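Oxidoreductase, Gfo/Idh/MocA family (Pseudomonas syringae pv. tomato, PDB 3DTY) is probably an NAD(P)-dependent oxidoreductase of the Gfo/Idh/MocA family, with an N-terminal Rossmann domain, and also binds magnesium. Local coordinates at residues 32-35 / 39-42; 124-129 / 370-375. All coordinates share one frame; numbering follows the deposited sequence.

Interaction 1 of 2, residues 32-35 / 39-42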
loop_
_atom_site.group_PDB
_atom_site.type_symbol
_atom_site.label_atom_id
_atom_site.label_comp_id
_atom_site.label_asym_id
_atom_site.label_seq_id
_atom_site.Cartn_x
_atom_site.Cartn_y
_atom_site.Cartn_z
ATOM N N CYS A 32 0.301 25.566 19.154
ATOM C CA CYS A 32 -0.867 24.709 19.018
ATOM C C CYS A 32 -0.820 23.589 20.049
ATOM O O CYS A 32 -1.820 23.269 20.682
ATOM C CB CYS A 32 -0.916 24.079 17.623
ATOM S SG CYS A 32 -1.218 25.226 16.252
ATOM N N ALA A 33 0.352 22.984 20.200
ATOM C CA ALA A 33 0.513 21.874 21.128
ATOM C C ALA A 33 0.391 22.291 22.587
ATOM O O ALA A 33 -0.334 21.667 23.360
ATOM C CB ALA A 33 1.867 21.183 20.887
ATOM N N ALA A 34 1.096 23.353 22.959
ATOM C CA ALA A 34 1.083 23.824 24.341
ATOM C C ALA A 34 -0.256 24.396 24.791
ATOM O O ALA A 34 -0.699 24.142 25.914
ATOM C CB ALA A 34 2.182 24.857 24.539
ATOM N N LEU A 35 -0.904 25.164 23.917
ATOM C CA LEU A 35 -2.180 25.784 24.261
ATOM C C LEU A 35 -3.384 24.859 24.159
ATOM O O LEU A 35 -4.466 25.180 24.649
ATOM C CB LEU A 35 -2.418 27.021 23.385
ATOM C CG LEU A 35 -1.259 28.014 23.393
ATOM C CD1 LEU A 35 -1.595 29.177 22.499
ATOM C CD2 LEU A 35 -0.977 28.475 24.814
ATOM N N THR A 39 -3.497 23.563 28.548
ATOM C CA THR A 39 -2.496 22.974 29.425
ATOM C C THR A 39 -1.505 24.059 29.809
ATOM O O THR A 39 -0.990 24.084 30.921
ATOM C CB THR A 39 -1.740 21.845 28.718
ATOM O OG1 THR A 39 -2.681 20.888 28.219
ATOM C CG2 THR A 39 -0.784 21.160 29.686
ATOM N N PHE A 40 -1.237 24.951 28.862
ATOM C CA PHE A 40 -0.325 26.066 29.077
ATOM C C PHE A 40 -1.036 27.346 28.667
ATOM O O PHE A 40 -2.026 27.310 27.939
ATOM C CB PHE A 40 0.934 25.916 28.216
ATOM C CG PHE A 40 1.873 24.830 28.669
ATOM C CD1 PHE A 40 2.912 25.117 29.547
ATOM C CD2 PHE A 40 1.724 23.526 28.208
ATOM C CE1 PHE A 40 3.800 24.124 29.956
ATOM C CE2 PHE A 40 2.605 22.518 28.608
ATOM C CZ PHE A 40 3.647 22.817 29.489
ATOM N N VAL A 41 -0.538 28.477 29.151
ATOM C CA VAL A 41 -1.090 29.767 28.777
ATOM C C VAL A 41 0.102 30.682 28.511
ATOM O O VAL A 41 0.971 30.864 29.373
ATOM C CB VAL A 41 -2.001 30.367 29.878
ATOM C CG1 VAL A 41 -1.266 30.419 31.210
ATOM C CG2 VAL A 41 -2.453 31.766 29.460
ATOM N N LEU A 42 0.142 31.236 27.306
ATOM C CA LEU A 42 1.230 32.115 26.895
ATOM C C LEU A 42 1.043 33.516 27.461
ATOM O O LEU A 42 0.144 34.240 27.037
ATOM C CB LEU A 42 1.282 32.174 25.369
ATOM C CG LEU A 42 2.406 33.014 24.778
ATOM C CD1 LEU A 42 3.734 32.354 25.102
ATOM C CD2 LEU A 42 2.214 33.158 23.271
#

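Interaction 2 of 2, residues 124-129 / 370-375. With MG (magnesium ion), chain F.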
loop_
_atom_site.group_PDB
_atom_site.type_symbol
_atom_site.label_atom_id
_atom_site.label_comp_id
_atom_site.label_asym_id
_atom_site.label_seq_id
_atom_site.Cartn_x
_atom_site.Cartn_y
_atom_site.Cartn_z
ATOM N N GLN A 124 28.411 20.039 27.496
ATOM C CA GLN A 124 27.373 21.042 27.706
ATOM C C GLN A 124 26.117 20.314 28.182
ATOM O O GLN A 124 25.474 20.737 29.139
ATOM C CB GLN A 124 27.069 21.805 26.408
ATOM C CG GLN A 124 28.230 22.621 25.879
ATOM C CD GLN A 124 27.939 23.248 24.527
ATOM O OE1 GLN A 124 27.223 22.676 23.703
ATOM N NE2 GLN A 124 28.511 24.417 24.286
ATOM N N ALA A 125 25.780 19.211 27.516
ATOM C CA ALA A 125 24.602 18.429 27.889
ATOM C C ALA A 125 24.637 18.024 29.365
ATOM O O ALA A 125 23.635 18.149 30.074
ATOM C CB ALA A 125 24.509 17.195 27.025
ATOM N N GLU A 126 25.788 17.537 29.823
ATOM C CA GLU A 126 25.943 17.117 31.214
ATOM C C GLU A 126 25.804 18.306 32.161
ATOM O O GLU A 126 25.382 18.140 33.306
ATOM C CB GLU A 126 27.305 16.446 31.423
ATOM C CG GLU A 126 27.532 15.231 30.543
ATOM C CD GLU A 126 26.833 13.989 31.051
ATOM O OE1 GLU A 126 25.890 14.112 31.859
ATOM O OE2 GLU A 126 27.226 12.880 30.630
ATOM N N ASN A 127 26.158 19.500 31.685
ATOM C CA ASN A 127 26.037 20.712 32.501
ATOM C C ASN A 127 24.567 21.047 32.725
ATOM O O ASN A 127 24.164 21.404 33.834
ATOM C CB ASN A 127 26.706 21.919 31.831
ATOM C CG ASN A 127 28.210 21.793 31.760
ATOM O OD1 ASN A 127 28.808 20.974 32.453
ATOM N ND2 ASN A 127 28.836 22.623 30.927
ATOM N N LEU A 128 23.771 20.944 31.664
ATOM C CA LEU A 128 22.348 21.239 31.754
ATOM C C LEU A 128 21.671 20.221 32.671
ATOM O O LEU A 128 20.800 20.571 33.472
ATOM C CB LEU A 128 21.724 21.220 30.356
ATOM C CG LEU A 128 22.299 22.237 29.357
ATOM C CD1 LEU A 128 21.585 22.122 28.016
ATOM C CD2 LEU A 128 22.130 23.643 29.915
ATOM N N ARG A 129 22.084 18.961 32.561
ATOM C CA ARG A 129 21.538 17.896 33.399
ATOM C C ARG A 129 21.860 18.191 34.868
ATOM O O ARG A 129 21.009 18.027 35.746
ATOM C CB ARG A 129 22.138 16.545 32.998
ATOM C CG ARG A 129 21.817 15.414 33.966
ATOM C CD ARG A 129 22.590 14.151 33.619
ATOM N NE ARG A 129 21.850 13.305 32.701
ATOM C CZ ARG A 129 22.370 12.265 32.058
ATOM N NH1 ARG A 129 23.647 11.944 32.229
ATOM N NH2 ARG A 129 21.603 11.533 31.257
ATOM N N GLY A 370 20.732 12.111 23.095
ATOM C CA GLY A 370 20.607 12.524 21.709
ATOM C C GLY A 370 21.870 13.246 21.276
ATOM O O GLY A 370 22.327 13.120 20.140
ATOM N N VAL A 371 22.430 14.022 22.194
ATOM C CA VAL A 371 23.660 14.754 21.930
ATOM C C VAL A 371 24.813 13.756 21.889
ATOM O O VAL A 371 25.657 13.817 21.006
ATOM C CB VAL A 371 23.932 15.801 23.035
ATOM C CG1 VAL A 371 25.293 16.440 22.827
ATOM C CG2 VAL A 371 22.831 16.866 23.026
ATOM N N ARG A 372 24.840 12.830 22.842
ATOM C CA ARG A 372 25.908 11.837 22.885
ATOM C C ARG A 372 25.937 11.007 21.604
ATOM O O ARG A 372 26.991 10.827 21.008
ATOM C CB ARG A 372 25.744 10.889 24.081
ATOM C CG ARG A 372 26.978 10.013 24.324
ATOM C CD ARG A 372 26.721 8.917 25.344
ATOM N NE ARG A 372 26.095 9.420 26.565
ATOM C CZ ARG A 372 26.699 10.194 27.462
ATOM N NH1 ARG A 372 27.959 10.568 27.290
ATOM N NH2 ARG A 372 26.038 10.589 28.536
ATOM N N TRP A 373 24.778 10.505 21.187
ATOM C CA TRP A 373 24.705 9.686 19.982
ATOM C C TRP A 373 25.316 10.412 18.783
ATOM O O TRP A 373 26.094 9.834 18.035
ATOM C CB TRP A 373 23.260 9.306 19.660
ATOM C CG TRP A 373 23.143 8.380 18.488
ATOM C CD1 TRP A 373 23.416 7.037 18.467
ATOM C CD2 TRP A 373 22.741 8.729 17.156
ATOM N NE1 TRP A 373 23.206 6.533 17.202
ATOM C CE2 TRP A 373 22.792 7.550 16.381
ATOM C CE3 TRP A 373 22.342 9.925 16.543
ATOM C CZ2 TRP A 373 22.453 7.530 15.021
ATOM C CZ3 TRP A 373 22.006 9.904 15.186
ATOM C CH2 TRP A 373 22.066 8.711 14.444
ATOM N N VAL A 374 24.961 11.678 18.603
ATOM C CA VAL A 374 25.502 12.445 17.491
ATOM C C VAL A 374 27.016 12.618 17.639
ATOM O O VAL A 374 27.759 12.474 16.669
ATOM C CB VAL A 374 24.821 13.827 17.394
ATOM C CG1 VAL A 374 25.593 14.739 16.443
ATOM C CG2 VAL A 374 23.384 13.653 16.904
ATOM N N GLU A 375 27.468 12.911 18.855
ATOM C CA GLU A 375 28.892 13.106 19.121
ATOM C C GLU A 375 29.698 11.838 18.812
ATOM O O GLU A 375 30.765 11.916 18.210
ATOM C CB GLU A 375 29.102 13.543 20.586
ATOM C CG GLU A 375 30.525 14.021 20.927
ATOM C CD GLU A 375 30.598 14.823 22.229
ATOM O OE1 GLU A 375 30.039 15.947 22.290
ATOM O OE2 GLU A 375 31.213 14.330 23.197
HETATM MG MG MG F . 31.000 20.775 32.545
HETATM O O HOH W 1 30.423 19.843 34.553
HETATM O O HOH W 2 30.055 18.898 32.286
HETATM O O HOH W 3 32.658 19.943 32.859
HETATM O O HOH W 4 31.196 22.504 33.377
#

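Interaction 1 of 2, residues 32-35 / 39-42
A34 and F40 meet where helix 27-35 gives way to strand 40-46, within the first beta-alpha-beta unit of the Rossmann fold: strand 13-17 leads into this helix, and the chain returns as strand 40-46, the neighbour of 13-17 in the parallel sheet. The carbonyl of A34 lies beside the F40 ring rather than over it. A34 O sits at the ring edge, in the ring plane, 3.4 Å from F40 CD2. A34 O also accepts a weak hydrogen bond from F40 N, 3.1 Å away and bent to an N-H...O angle of 128°, and T39 CB touches it as well. F40 CG stands beside its own backbone N, anti to the carbonyl carbon (chi1 -72°), which swings the CD2 side of the ring back to the helix end. There the methyl of A34 packs on it, with CB 3.9 Å from F40 CD2. The ring also meets W15 of strand 13-17, their planes inclined at about 55°, while Y338 and W334 of helix 330-349 reach the alanines of the helix.

L35 works along the strand backbone instead. Although its CB points away from the strand, chi2 of 180° sends CD1 anti to CA and leaves CD2 as the branch turned to residues 40-42, where L35 CD2 lies a loose 4.4 Å from L42 CB. The polar end of T39 is engaged locally, OG1 being hydrogen-bonded to R36 O in the connecting turn. The nearest approach of the leucine is to the peptide group between F40 and V41, with L35 CD2 3.5 Å from F40 O.

Interaction 2 of 2, residues 124-129 / 370-375
E126 and R372 carry the polar contact between helix 122-134, in the NAD-binding Rossmann domain, and helix 364-382, in the C-terminal alpha/beta domain. R372 NH2 gives E126 OE2 a salt-bridge hydrogen bond that is straight (168°) but weak, at 3.3 Å. The bridge is single-pronged, because R372 NH1 stays 4.1 Å from E126 OE2. The carboxylate oxygen lies at the guanidinium edge, in its plane, whereas the planes of the two groups are turned 52° apart. A bend at chi2 of the glutamate (-79°) brings its carboxylate across to the arginine.

The other oxygen is taken within the same helix turn: R129 NH1 reaches E126 OE1 at 3.1 Å. Each arginine has a further acidic partner on helix 364-382, since R129 NH2 pairs with D365 and R372 NE with E369. Beneath the charges the helices meet through small apolar groups, A125 CB lying 4.3 Å from V371 CB. E375, one turn beyond V371, accepts a hydrogen bond from V122 N.

N127 turns to a different task. Its OD1 binds the magnesium ion at 2.2 Å, E123 supplies the other protein ligand, and four waters complete six ligands. The amide nitrogen ND2 is bonded to Y99 OH, which should fix the rotation of the amide and leave OD1 directed to the metal.

Both carboxylate oxygens of E126 thus face arginines from the two helices, and this charge network probably favours the ionised glutamate while tying the domains together beside a largely hydrated metal.

Overall arrangement
The two contacts lie 27 Å apart between centres, with nearest atoms about 18 Å apart, and share no helix or strand. Interaction 1 is local, joining consecutive elements at the outermost strand of the parallel sheet within this chain; interaction 2 unites residues 241 positions apart and bridges the two domains. Both are partly buried, each combining buried and partly exposed residues, but their chemistry differs. Segments 32-35 and 39-42 rely on apolar packing and one weak backbone bond, whereas 124-129 and 370-375 add charged side chains to a small apolar centre and adjoin a metal site. Interaction 1 lies away from the annotated sites and bears more contact area, 222 against 122 Å².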